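Local structure of aromatic-L-amino-acid decarboxylase (Catharanthus roseus, 6EEW) at the interface of chains A and B. The protein catalyses the pyridoxal-5'-phosphate-dependent decarboxylation of L-tryptophan to tryptamine and of 5-hydroxy-L-tryptophan to serotonin, working as a homodimer. Coordinates in Å, arbitrary orientation; residue numbers count along the deposited sequence, not the author numbering. Chains: chain A/B, Aromatic-L-amino-acid decarboxylase.

Contact 1: the interface of chains A and B. Residues chain A 68-71; chain B 385-388, 391.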
ATOM      1  N   PRO A  68      24.397  -1.255  13.582  1.00 66.09           N
ATOM      2  CA  PRO A  68      25.352  -1.981  14.422  1.00 63.59           C
ATOM      3  C   PRO A  68      25.599  -3.402  13.941  1.00 60.71           C
ATOM      4  O   PRO A  68      24.751  -4.038  13.310  1.00 61.95           O
ATOM      5  CB  PRO A  68      24.675  -1.979  15.799  1.00 64.55           C
ATOM      6  CG  PRO A  68      23.235  -1.898  15.496  1.00 64.27           C
ATOM      7  CD  PRO A  68      23.107  -1.048  14.257  1.00 63.25           C
ATOM      8  N   TYR A  69      26.797  -3.893  14.258  0.57 59.62           N
ATOM      9  CA  TYR A  69      27.149  -5.268  13.939  0.57 58.36           C
ATOM     10  C   TYR A  69      26.459  -6.239  14.882  0.57 59.07           C
ATOM     11  O   TYR A  69      25.946  -7.277  14.448  0.57 57.02           O
ATOM     12  CB  TYR A  69      28.668  -5.446  14.008  0.57 60.51           C
ATOM     13  CG  TYR A  69      29.162  -6.741  13.411  0.57 57.43           C
ATOM     14  CD1 TYR A  69      28.792  -7.111  12.125  0.57 51.68           C
ATOM     15  CD2 TYR A  69      30.010  -7.584  14.124  0.57 60.99           C
ATOM     16  CE1 TYR A  69      29.236  -8.286  11.565  0.57 67.22           C
ATOM     17  CE2 TYR A  69      30.475  -8.769  13.569  0.57 60.73           C
ATOM     18  CZ  TYR A  69      30.086  -9.111  12.288  0.57 64.09           C
ATOM     19  OH  TYR A  69      30.525 -10.283  11.728  0.57 63.46           O
ATOM     20  N   LEU A  70      26.425  -5.907  16.166  1.00 66.63           N
ATOM     21  CA  LEU A  70      25.897  -6.733  17.235  1.00 69.62           C
ATOM     22  C   LEU A  70      24.511  -6.264  17.661  1.00 65.59           C
ATOM     23  O   LEU A  70      24.135  -5.106  17.458  1.00 59.35           O
ATOM     24  CB  LEU A  70      26.838  -6.701  18.445  1.00 68.01           C
ATOM     25  CG  LEU A  70      28.291  -7.077  18.175  1.00 74.51           C
ATOM     26  CD1 LEU A  70      29.093  -7.090  19.471  1.00 74.61           C
ATOM     27  CD2 LEU A  70      28.387  -8.422  17.461  1.00 77.26           C
ATOM     28  N   PRO A  71      23.729  -7.149  18.270  1.00 61.16           N
ATOM     29  CA  PRO A  71      22.387  -6.774  18.705  1.00 58.11           C
ATOM     30  C   PRO A  71      22.418  -5.750  19.825  1.00 60.64           C
ATOM     31  O   PRO A  71      23.330  -5.722  20.653  1.00 58.94           O
ATOM     32  CB  PRO A  71      21.801  -8.097  19.205  1.00 62.17           C
ATOM     33  CG  PRO A  71      22.985  -8.917  19.570  1.00 59.53           C
ATOM     34  CD  PRO A  71      24.065  -8.538  18.618  1.00 63.19           C
TER
ATOM     35  N   TYR B 385      18.640  -7.064  16.068  1.00 59.96           N
ATOM     36  CA  TYR B 385      19.365  -8.263  15.686  1.00 60.48           C
ATOM     37  C   TYR B 385      20.807  -8.012  15.280  1.00 57.30           C
ATOM     38  O   TYR B 385      21.676  -8.835  15.597  1.00 53.44           O
ATOM     39  CB  TYR B 385      18.604  -8.974  14.567  1.00 60.69           C
ATOM     40  CG  TYR B 385      17.207  -9.319  15.032  1.00 61.30           C
ATOM     41  CD1 TYR B 385      17.004  -9.942  16.262  1.00 60.31           C
ATOM     42  CD2 TYR B 385      16.083  -8.945  14.291  1.00 56.96           C
ATOM     43  CE1 TYR B 385      15.731 -10.239  16.718  1.00 59.70           C
ATOM     44  CE2 TYR B 385      14.811  -9.232  14.738  1.00 54.97           C
ATOM     45  CZ  TYR B 385      14.632  -9.877  15.949  1.00 59.97           C
ATOM     46  OH  TYR B 385      13.354 -10.166  16.382  1.00 57.04           O
ATOM     47  N   GLY B 386      21.113  -6.891  14.638  1.00 49.82           N
ATOM     48  CA  GLY B 386      22.463  -6.701  14.192  1.00 50.71           C
ATOM     49  C   GLY B 386      22.734  -7.354  12.852  1.00 52.93           C
ATOM     50  O   GLY B 386      22.106  -8.354  12.459  1.00 51.13           O
ATOM     51  N   VAL B 387      23.677  -6.754  12.130  1.00 51.90           N
ATOM     52  CA  VAL B 387      24.102  -7.305  10.854  1.00 55.09           C
ATOM     53  C   VAL B 387      24.510  -8.759  11.011  1.00 53.74           C
ATOM     54  O   VAL B 387      24.255  -9.588  10.130  1.00 60.35           O
ATOM     55  CB  VAL B 387      25.240  -6.458  10.269  1.00 54.06           C
ATOM     56  CG1 VAL B 387      25.690  -7.055   8.935  1.00 50.40           C
ATOM     57  CG2 VAL B 387      24.755  -5.007  10.113  1.00 54.42           C
ATOM     58  N   VAL B 388      25.150  -9.093  12.133  1.00 52.74           N
ATOM     59  CA  VAL B 388      25.652 -10.455  12.303  1.00 60.93           C
ATOM     60  C   VAL B 388      24.508 -11.443  12.207  1.00 60.14           C
ATOM     61  O   VAL B 388      24.562 -12.420  11.450  1.00 58.50           O
ATOM     62  CB  VAL B 388      26.387 -10.609  13.648  1.00 63.33           C
ATOM     63  CG1 VAL B 388      26.961 -12.019  13.781  1.00 58.04           C
ATOM     64  CG2 VAL B 388      27.464  -9.591  13.782  1.00 72.93           C
ATOM     65  N   GLN B 391      22.908 -11.686   8.700  1.00 57.00           N
ATOM     66  CA  GLN B 391      23.710 -12.554   7.849  1.00 49.56           C
ATOM     67  C   GLN B 391      23.535 -14.008   8.246  1.00 42.00           C
ATOM     68  O   GLN B 391      23.350 -14.870   7.380  1.00 42.70           O
ATOM     69  CB  GLN B 391      25.178 -12.143   7.889  1.00 47.64           C
ATOM     70  CG  GLN B 391      25.431 -10.780   7.253  1.00 48.60           C
ATOM     71  CD  GLN B 391      26.842 -10.270   7.456  1.00 56.14           C
ATOM     72  OE1 GLN B 391      27.470 -10.511   8.492  1.00 57.30           O
ATOM     73  NE2 GLN B 391      27.347  -9.542   6.462  1.00 54.04           N
TER
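The loop A:Pro68 to A:Pro71, just ahead of helix 74-85, lies against helix 375-409 of chain B at B:Gly386 to B:Val388, and it is a worked example of a loop docking through its backbone. B:Gly386 has a positive phi (84°) and an extended psi, a break in helical geometry that would help to present the next two amides to chain A. B:Val387 N donates to the carbonyl A:Pro68 O at 3.1 Å, and B:Val388 N donates to A:Tyr69 O at 3.0 Å. Consecutive amides thus read consecutive carbonyls, a pairing that probably sets the register of loop on helix, since its donors and acceptors are main-chain groups.

Side chains add shape to this clamp. The ring of A:Tyr69 reaches over B:Val388 because CG stands anti to the backbone N (chi1 -167°), and the valine methyl CG2 points into the middle of one ring face in a CH-pi contact; its modelled separation is too short to be trusted in detail. A:Leu70 runs alongside the same valine, CD2 at 4.0 Å from B:Val388 CG2. At the ring's rim, CD1 of A:Tyr69 lies 4.1 Å from B:Val387 CB. The ring carbon A:Pro71 CB lies 3.7 Å from B:Tyr385 O, a carbonyl oxygen.

The site lies at the periphery of the homodimer, where the N-terminal segment of one subunit passes over the long helix of the other.

Contact 2: the interface of chains A and B. Residues chain A 35, 38-39, 42, 110, 324; chain B 22, 24, 27, 31, 114, 118.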
ATOM      1  N   VAL A  35       2.368  -3.464  24.196  1.00 62.23           N
ATOM      2  CA  VAL A  35       0.980  -3.108  24.464  1.00 62.01           C
ATOM      3  C   VAL A  35       0.904  -2.145  25.632  1.00 64.01           C
ATOM      4  O   VAL A  35       0.173  -1.147  25.597  1.00 69.07           O
ATOM      5  CB  VAL A  35       0.133  -4.364  24.714  1.00 63.42           C
ATOM      6  CG1 VAL A  35      -1.196  -3.967  25.343  1.00 61.86           C
ATOM      7  CG2 VAL A  35      -0.101  -5.098  23.406  1.00 63.15           C
ATOM      8  N   ILE A  38       2.104   1.246  24.478  1.00 57.70           N
ATOM      9  CA  ILE A  38       1.164   1.918  23.587  1.00 52.60           C
ATOM     10  C   ILE A  38      -0.020   2.464  24.370  1.00 55.96           C
ATOM     11  O   ILE A  38      -0.501   3.573  24.107  1.00 53.46           O
ATOM     12  CB  ILE A  38       0.698   0.955  22.481  1.00 47.65           C
ATOM     13  CG1 ILE A  38       1.851   0.585  21.544  1.00 46.17           C
ATOM     14  CG2 ILE A  38      -0.499   1.546  21.720  1.00 48.80           C
ATOM     15  CD1 ILE A  38       1.466  -0.434  20.463  1.00 40.77           C
ATOM     16  N   ALA A  39      -0.545   1.675  25.308  1.00 57.91           N
ATOM     17  CA  ALA A  39      -1.638   2.165  26.132  1.00 59.57           C
ATOM     18  C   ALA A  39      -1.194   3.372  26.938  1.00 65.40           C
ATOM     19  O   ALA A  39      -1.951   4.337  27.093  1.00 67.86           O
ATOM     20  CB  ALA A  39      -2.150   1.055  27.051  1.00 59.64           C
ATOM     21  N   TYR A  42      -1.339   6.343  24.586  1.00 65.74           N
ATOM     22  CA  TYR A  42      -2.704   6.821  24.409  1.00 61.78           C
ATOM     23  C   TYR A  42      -3.197   7.538  25.658  1.00 65.82           C
ATOM     24  O   TYR A  42      -3.974   8.492  25.560  1.00 70.25           O
ATOM     25  CB  TYR A  42      -3.640   5.666  24.069  1.00 58.81           C
ATOM     26  CG  TYR A  42      -3.559   5.202  22.631  1.00 59.27           C
ATOM     27  CD1 TYR A  42      -3.166   6.068  21.627  1.00 58.26           C
ATOM     28  CD2 TYR A  42      -3.913   3.908  22.277  1.00 58.69           C
ATOM     29  CE1 TYR A  42      -3.104   5.650  20.310  1.00 63.23           C
ATOM     30  CE2 TYR A  42      -3.857   3.482  20.966  1.00 57.85           C
ATOM     31  CZ  TYR A  42      -3.451   4.357  19.985  1.00 61.45           C
ATOM     32  OH  TYR A  42      -3.394   3.948  18.674  1.00 64.23           O
ATOM     33  N   PHE A 110      -7.417  -2.006  15.933  1.00 42.81           N
ATOM     34  CA  PHE A 110      -6.053  -2.347  16.309  1.00 44.90           C
ATOM     35  C   PHE A 110      -5.889  -3.848  16.481  1.00 53.97           C
ATOM     36  O   PHE A 110      -4.853  -4.413  16.109  1.00 59.44           O
ATOM     37  CB  PHE A 110      -5.654  -1.630  17.588  1.00 41.76           C
ATOM     38  CG  PHE A 110      -4.194  -1.676  17.850  1.00 41.52           C
ATOM     39  CD1 PHE A 110      -3.328  -0.864  17.131  1.00 40.58           C
ATOM     40  CD2 PHE A 110      -3.674  -2.536  18.805  1.00 49.82           C
ATOM     41  CE1 PHE A 110      -1.956  -0.904  17.372  1.00 42.52           C
ATOM     42  CE2 PHE A 110      -2.304  -2.581  19.053  1.00 44.28           C
ATOM     43  CZ  PHE A 110      -1.448  -1.764  18.342  1.00 45.79           C
ATOM     44  N   TYR A 324      -7.226   2.046  11.277  1.00 40.64           N
ATOM     45  CA  TYR A 324      -5.939   2.710  11.200  1.00 50.26           C
ATOM     46  C   TYR A 324      -5.539   2.847   9.732  1.00 50.67           C
ATOM     47  O   TYR A 324      -6.138   2.230   8.844  1.00 53.98           O
ATOM     48  CB  TYR A 324      -4.893   1.932  12.003  1.00 48.36           C
ATOM     49  CG  TYR A 324      -5.039   2.043  13.514  1.00 48.19           C
ATOM     50  CD1 TYR A 324      -6.000   1.315  14.205  1.00 49.18           C
ATOM     51  CD2 TYR A 324      -4.192   2.865  14.249  1.00 46.42           C
ATOM     52  CE1 TYR A 324      -6.118   1.410  15.579  1.00 48.97           C
ATOM     53  CE2 TYR A 324      -4.312   2.967  15.619  1.00 52.02           C
ATOM     54  CZ  TYR A 324      -5.266   2.241  16.275  1.00 51.87           C
ATOM     55  OH  TYR A 324      -5.370   2.355  17.637  1.00 56.86           O
TER
ATOM     56  N   LEU B  22     -12.056   4.264  21.491  1.00 59.93           N
ATOM     57  CA  LEU B  22     -10.696   4.161  22.013  1.00 57.96           C
ATOM     58  C   LEU B  22     -10.671   4.644  23.454  1.00 59.51           C
ATOM     59  O   LEU B  22     -10.779   5.848  23.701  1.00 54.34           O
ATOM     60  CB  LEU B  22      -9.710   4.987  21.190  1.00 52.37           C
ATOM     61  CG  LEU B  22      -8.268   4.822  21.689  1.00 55.81           C
ATOM     62  CD1 LEU B  22      -7.845   3.355  21.599  1.00 58.25           C
ATOM     63  CD2 LEU B  22      -7.269   5.738  20.972  1.00 57.07           C
ATOM     64  N   ALA B  24      -8.090   3.935  26.800  1.00 66.21           N
ATOM     65  CA  ALA B  24      -6.761   3.347  26.972  1.00 61.80           C
ATOM     66  C   ALA B  24      -6.792   2.018  27.720  1.00 64.29           C
ATOM     67  O   ALA B  24      -6.066   1.084  27.364  1.00 63.78           O
ATOM     68  CB  ALA B  24      -5.842   4.335  27.692  1.00 57.12           C
ATOM     69  N   PHE B  27      -8.546  -0.722  25.733  1.00 55.58           N
ATOM     70  CA  PHE B  27      -7.540  -1.029  24.730  1.00 51.90           C
ATOM     71  C   PHE B  27      -6.482  -1.973  25.293  1.00 56.29           C
ATOM     72  O   PHE B  27      -6.174  -3.009  24.695  1.00 55.79           O
ATOM     73  CB  PHE B  27      -6.920   0.278  24.235  1.00 50.05           C
ATOM     74  CG  PHE B  27      -5.826   0.087  23.235  1.00 51.90           C
ATOM     75  CD1 PHE B  27      -4.502   0.085  23.629  1.00 48.15           C
ATOM     76  CD2 PHE B  27      -6.124  -0.095  21.902  1.00 55.85           C
ATOM     77  CE1 PHE B  27      -3.500  -0.095  22.710  1.00 56.53           C
ATOM     78  CE2 PHE B  27      -5.126  -0.271  20.980  1.00 59.18           C
ATOM     79  CZ  PHE B  27      -3.814  -0.275  21.382  1.00 60.15           C
ATOM     80  N   ALA B  31      -6.027  -5.726  23.822  1.00 54.79           N
ATOM     81  CA  ALA B  31      -4.779  -5.959  23.100  1.00 48.94           C
ATOM     82  C   ALA B  31      -3.936  -7.049  23.751  1.00 46.83           C
ATOM     83  O   ALA B  31      -3.330  -7.859  23.046  1.00 45.24           O
ATOM     84  CB  ALA B  31      -3.976  -4.668  23.003  1.00 45.91           C
ATOM     85  N   MET B 114       3.227  -2.836  15.519  1.00 51.19           N
ATOM     86  CA  MET B 114       2.318  -2.409  16.576  1.00 52.20           C
ATOM     87  C   MET B 114       2.461  -0.921  16.858  1.00 55.58           C
ATOM     88  O   MET B 114       1.482  -0.167  16.820  1.00 59.27           O
ATOM     89  CB  MET B 114       2.586  -3.192  17.857  1.00 40.76           C
ATOM     90  CG  MET B 114       2.240  -4.660  17.782  1.00 51.86           C
ATOM     91  SD  MET B 114       2.530  -5.499  19.354  1.00 59.68           S
ATOM     92  CE  MET B 114       1.259  -4.707  20.335  1.00 60.86           C
ATOM     93  N   ALA B 118      -0.138   2.136  16.174  1.00 51.05           N
ATOM     94  CA  ALA B 118      -0.713   2.846  17.310  1.00 46.55           C
ATOM     95  C   ALA B 118      -0.485   4.344  17.199  1.00 50.36           C
ATOM     96  O   ALA B 118      -1.382   5.140  17.507  1.00 54.61           O
ATOM     97  CB  ALA B 118      -0.141   2.302  18.616  1.00 40.10           C
TER
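A:Tyr42, near the end of helix 24-44, meets B:Ala118 and B:Phe27, and its contacts show how one residue can combine polar and aromatic recognition. The phenol A:Tyr42 OH donates to the carbonyl B:Ala118 O at 2.6 Å, approaching in the carbonyl plane on a lone pair with a C=O...O angle of 112°. The same hydroxyl shares a hydrogen bond of 2.7 Å with A:Tyr324 OH, a partner within chain A that is likely to steady it.

Aromatic contacts come next. B:Phe27 extends with CG anti to its backbone N (chi1 178°), bringing its tip over a face of A:Phe110, with CZ 3.4 Å from A:Phe110 CD2. The edge of A:Tyr42 meets a face of B:Phe27, their planes 75° apart, while B:Leu22 CD2 sits over the centre of the tyrosine face. A phenylalanine in place of A:Tyr42 would probably keep much of this packing but leave B:Ala118 O and A:Tyr324 OH without their shared partner.

Packing around the aliphatic side chains completes the contact among helices 24-44 and 107-119. A:Ile38 CG2 presses tightly on B:Ala118 CB and touches B:Phe27 CE1 at 3.6 Å, and A:Val35 CG2 lies 3.4 Å from the terminal methyl CE of B:Met114.

Contact 3: the interface of chains A and B. Residues chain A 68, 70-72, 76-77, 80; chain B 380, 382-384.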
ATOM      1  N   PRO A  68      24.397  -1.255  13.582  1.00 66.09           N
ATOM      2  CA  PRO A  68      25.352  -1.981  14.422  1.00 63.59           C
ATOM      3  C   PRO A  68      25.599  -3.402  13.941  1.00 60.71           C
ATOM      4  O   PRO A  68      24.751  -4.038  13.310  1.00 61.95           O
ATOM      5  CB  PRO A  68      24.675  -1.979  15.799  1.00 64.55           C
ATOM      6  CG  PRO A  68      23.235  -1.898  15.496  1.00 64.27           C
ATOM      7  CD  PRO A  68      23.107  -1.048  14.257  1.00 63.25           C
ATOM      8  N   LEU A  70      26.425  -5.907  16.166  1.00 66.63           N
ATOM      9  CA  LEU A  70      25.897  -6.733  17.235  1.00 69.62           C
ATOM     10  C   LEU A  70      24.511  -6.264  17.661  1.00 65.59           C
ATOM     11  O   LEU A  70      24.135  -5.106  17.458  1.00 59.35           O
ATOM     12  CB  LEU A  70      26.838  -6.701  18.445  1.00 68.01           C
ATOM     13  CG  LEU A  70      28.291  -7.077  18.175  1.00 74.51           C
ATOM     14  CD1 LEU A  70      29.093  -7.090  19.471  1.00 74.61           C
ATOM     15  CD2 LEU A  70      28.387  -8.422  17.461  1.00 77.26           C
ATOM     16  N   PRO A  71      23.729  -7.149  18.270  1.00 61.16           N
ATOM     17  CA  PRO A  71      22.387  -6.774  18.705  1.00 58.11           C
ATOM     18  C   PRO A  71      22.418  -5.750  19.825  1.00 60.64           C
ATOM     19  O   PRO A  71      23.330  -5.722  20.653  1.00 58.94           O
ATOM     20  CB  PRO A  71      21.801  -8.097  19.205  1.00 62.17           C
ATOM     21  CG  PRO A  71      22.985  -8.917  19.570  1.00 59.53           C
ATOM     22  CD  PRO A  71      24.065  -8.538  18.618  1.00 63.19           C
ATOM     23  N   GLU A  72      21.377  -4.922  19.862  1.00 68.25           N
ATOM     24  CA  GLU A  72      21.201  -3.948  20.925  1.00 71.66           C
ATOM     25  C   GLU A  72      20.035  -4.363  21.815  1.00 72.91           C
ATOM     26  O   GLU A  72      19.057  -4.945  21.336  1.00 72.25           O
ATOM     27  CB  GLU A  72      20.943  -2.540  20.372  1.00 71.93           C
ATOM     28  CG  GLU A  72      22.189  -1.877  19.796  1.00 75.80           C
ATOM     29  CD  GLU A  72      21.933  -0.474  19.264  1.00 78.10           C
ATOM     30  OE1 GLU A  72      21.459  -0.344  18.117  1.00 75.80           O
ATOM     31  OE2 GLU A  72      22.216   0.504  19.992  1.00 80.09           O
ATOM     32  N   ASP A  76      17.393  -0.258  25.566  1.00 72.09           N
ATOM     33  CA  ASP A  76      17.998   0.917  24.946  1.00 76.37           C
ATOM     34  C   ASP A  76      17.115   1.461  23.828  1.00 72.74           C
ATOM     35  O   ASP A  76      16.943   2.680  23.697  1.00 72.38           O
ATOM     36  CB  ASP A  76      19.386   0.571  24.408  1.00 80.62           C
ATOM     37  CG  ASP A  76      20.396   0.300  25.512  1.00 87.39           C
ATOM     38  OD1 ASP A  76      20.088   0.580  26.692  1.00 90.80           O
ATOM     39  OD2 ASP A  76      21.502  -0.193  25.195  1.00 88.28           O
ATOM     40  N   ILE A  77      16.525   0.568  23.032  1.00 67.73           N
ATOM     41  CA  ILE A  77      15.690   0.990  21.914  1.00 61.80           C
ATOM     42  C   ILE A  77      14.456   1.720  22.418  1.00 66.01           C
ATOM     43  O   ILE A  77      14.072   2.767  21.887  1.00 65.44           O
ATOM     44  CB  ILE A  77      15.302  -0.225  21.055  1.00 66.51           C
ATOM     45  CG1 ILE A  77      16.557  -0.930  20.530  1.00 71.57           C
ATOM     46  CG2 ILE A  77      14.377   0.216  19.924  1.00 67.23           C
ATOM     47  CD1 ILE A  77      16.259  -2.138  19.671  1.00 72.20           C
ATOM     48  N   ASP A  80      15.349   5.107  23.471  1.00 71.08           N
ATOM     49  CA  ASP A  80      15.548   6.005  22.335  1.00 71.06           C
ATOM     50  C   ASP A  80      14.228   6.393  21.686  1.00 73.42           C
ATOM     51  O   ASP A  80      14.107   7.479  21.116  1.00 71.39           O
ATOM     52  CB  ASP A  80      16.460   5.351  21.301  1.00 72.03           C
ATOM     53  CG  ASP A  80      17.873   5.159  21.809  1.00 72.18           C
ATOM     54  OD1 ASP A  80      18.171   5.652  22.920  1.00 77.65           O
ATOM     55  OD2 ASP A  80      18.673   4.507  21.097  1.00 68.21           O
TER
ATOM     56  N   LEU B 380      13.920  -1.069  13.964  1.00 51.84           N
ATOM     57  CA  LEU B 380      13.877  -2.016  15.077  1.00 53.97           C
ATOM     58  C   LEU B 380      14.531  -3.340  14.709  1.00 51.31           C
ATOM     59  O   LEU B 380      15.248  -3.923  15.524  1.00 50.08           O
ATOM     60  CB  LEU B 380      12.432  -2.230  15.530  1.00 53.36           C
ATOM     61  CG  LEU B 380      11.978  -1.411  16.736  1.00 50.87           C
ATOM     62  CD1 LEU B 380      12.278   0.052  16.534  1.00 52.76           C
ATOM     63  CD2 LEU B 380      10.489  -1.590  16.908  1.00 46.13           C
ATOM     64  N   LEU B 382      17.010  -3.901  12.426  1.00 56.19           N
ATOM     65  CA  LEU B 382      18.447  -3.677  12.410  1.00 51.61           C
ATOM     66  C   LEU B 382      19.004  -3.586  13.821  1.00 56.62           C
ATOM     67  O   LEU B 382      19.925  -4.323  14.182  1.00 60.84           O
ATOM     68  CB  LEU B 382      18.760  -2.413  11.615  1.00 51.49           C
ATOM     69  CG  LEU B 382      18.354  -2.543  10.152  1.00 51.34           C
ATOM     70  CD1 LEU B 382      18.375  -1.202   9.451  1.00 50.62           C
ATOM     71  CD2 LEU B 382      19.336  -3.498   9.493  1.00 52.27           C
ATOM     72  N   ARG B 383      18.426  -2.724  14.653  1.00 51.44           N
ATOM     73  CA  ARG B 383      18.989  -2.522  15.981  1.00 53.38           C
ATOM     74  C   ARG B 383      18.899  -3.783  16.831  1.00 56.45           C
ATOM     75  O   ARG B 383      19.866  -4.150  17.512  1.00 65.91           O
ATOM     76  CB  ARG B 383      18.293  -1.353  16.669  1.00 54.07           C
ATOM     77  CG  ARG B 383      18.680  -0.016  16.082  1.00 54.96           C
ATOM     78  CD  ARG B 383      18.309   1.118  17.000  1.00 58.72           C
ATOM     79  NE  ARG B 383      19.032   1.052  18.264  1.00 59.59           N
ATOM     80  CZ  ARG B 383      18.823   1.887  19.276  1.00 65.49           C
ATOM     81  NH1 ARG B 383      17.918   2.842  19.163  1.00 66.55           N
ATOM     82  NH2 ARG B 383      19.515   1.770  20.399  1.00 71.49           N
ATOM     83  N   SER B 384      17.760  -4.468  16.798  0.90 56.95           N
ATOM     84  CA  SER B 384      17.584  -5.596  17.699  0.90 60.07           C
ATOM     85  C   SER B 384      18.533  -6.731  17.348  0.90 60.22           C
ATOM     86  O   SER B 384      19.182  -7.297  18.230  0.90 61.37           O
ATOM     87  CB  SER B 384      16.132  -6.072  17.661  0.90 58.35           C
ATOM     88  OG  SER B 384      15.260  -5.014  17.999  0.90 60.27           O
TER
HETATM   89  O   HOH W   1      18.489  -7.373  20.788  1.00 57.34           O
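B:Arg383, on helix 375-409, reaches across the dimer interface to the carboxylates of A:Glu72, in a loop, and A:Asp80, on helix 74-85, a clear case of one guanidinium bridging two acidic partners. Its NE forms a salt bridge with A:Glu72 OE1 at 2.8 Å, coming from above the carboxylate plane, while NH1 forms a second with A:Asp80 OD2 at 2.7 Å, meeting that oxygen on its anti side. NH2 lies between the two acids and makes weak hydrogen bonds to A:Glu72 OE2 and A:Asp80 OD2. The positive charge would probably offset the two carboxylates at the interface. A bend at chi3 (63°) turns the guanidinium out of the line of its chain toward A:Asp80.

A:Ile77, which also touches the arginine, is likely to steady its orientation. From helix 74-85 it lays CG1 over the centre of the guanidinium face, 3.8 Å from B:Arg383 CZ. The isoleucine and arginine side chains run antiparallel, bringing A:Ile77 CD1 to 3.7 Å from B:Arg383 CB.

Backbone groups anchor the loop that carries A:Glu72. A:Glu72 N donates to B:Arg383 O at 2.9 Å, tying the same two residues together at main chain as well as side chain. A water links A:Glu72 O to B:Ser384 O. Farther out, A:Ile77 CG2 touches B:Leu380 CD1, and B:Ser384 OG donates to B:Leu380 O at 2.7 Å, one turn back on its own helix.

Contacts 1 and 3 are neighbouring stretches of one docking surface: their C-alpha centres lie about 8 Å apart, they share A:Pro68, A:Leu70 and A:Pro71, and both rest on helix 375-409 of chain B. The chain A segment is therefore held by backbone pairing along the loop and, farther along into helix 74-85, also by charge. Contact 2 is separate, with its C-alpha centre about 30 Å from that of contact 1 and about 23 Å from that of contact 3, and relies on helices 24-44 and 107-119. Two-fold symmetry repeats all three, which would fasten the homodimer at widely spaced places.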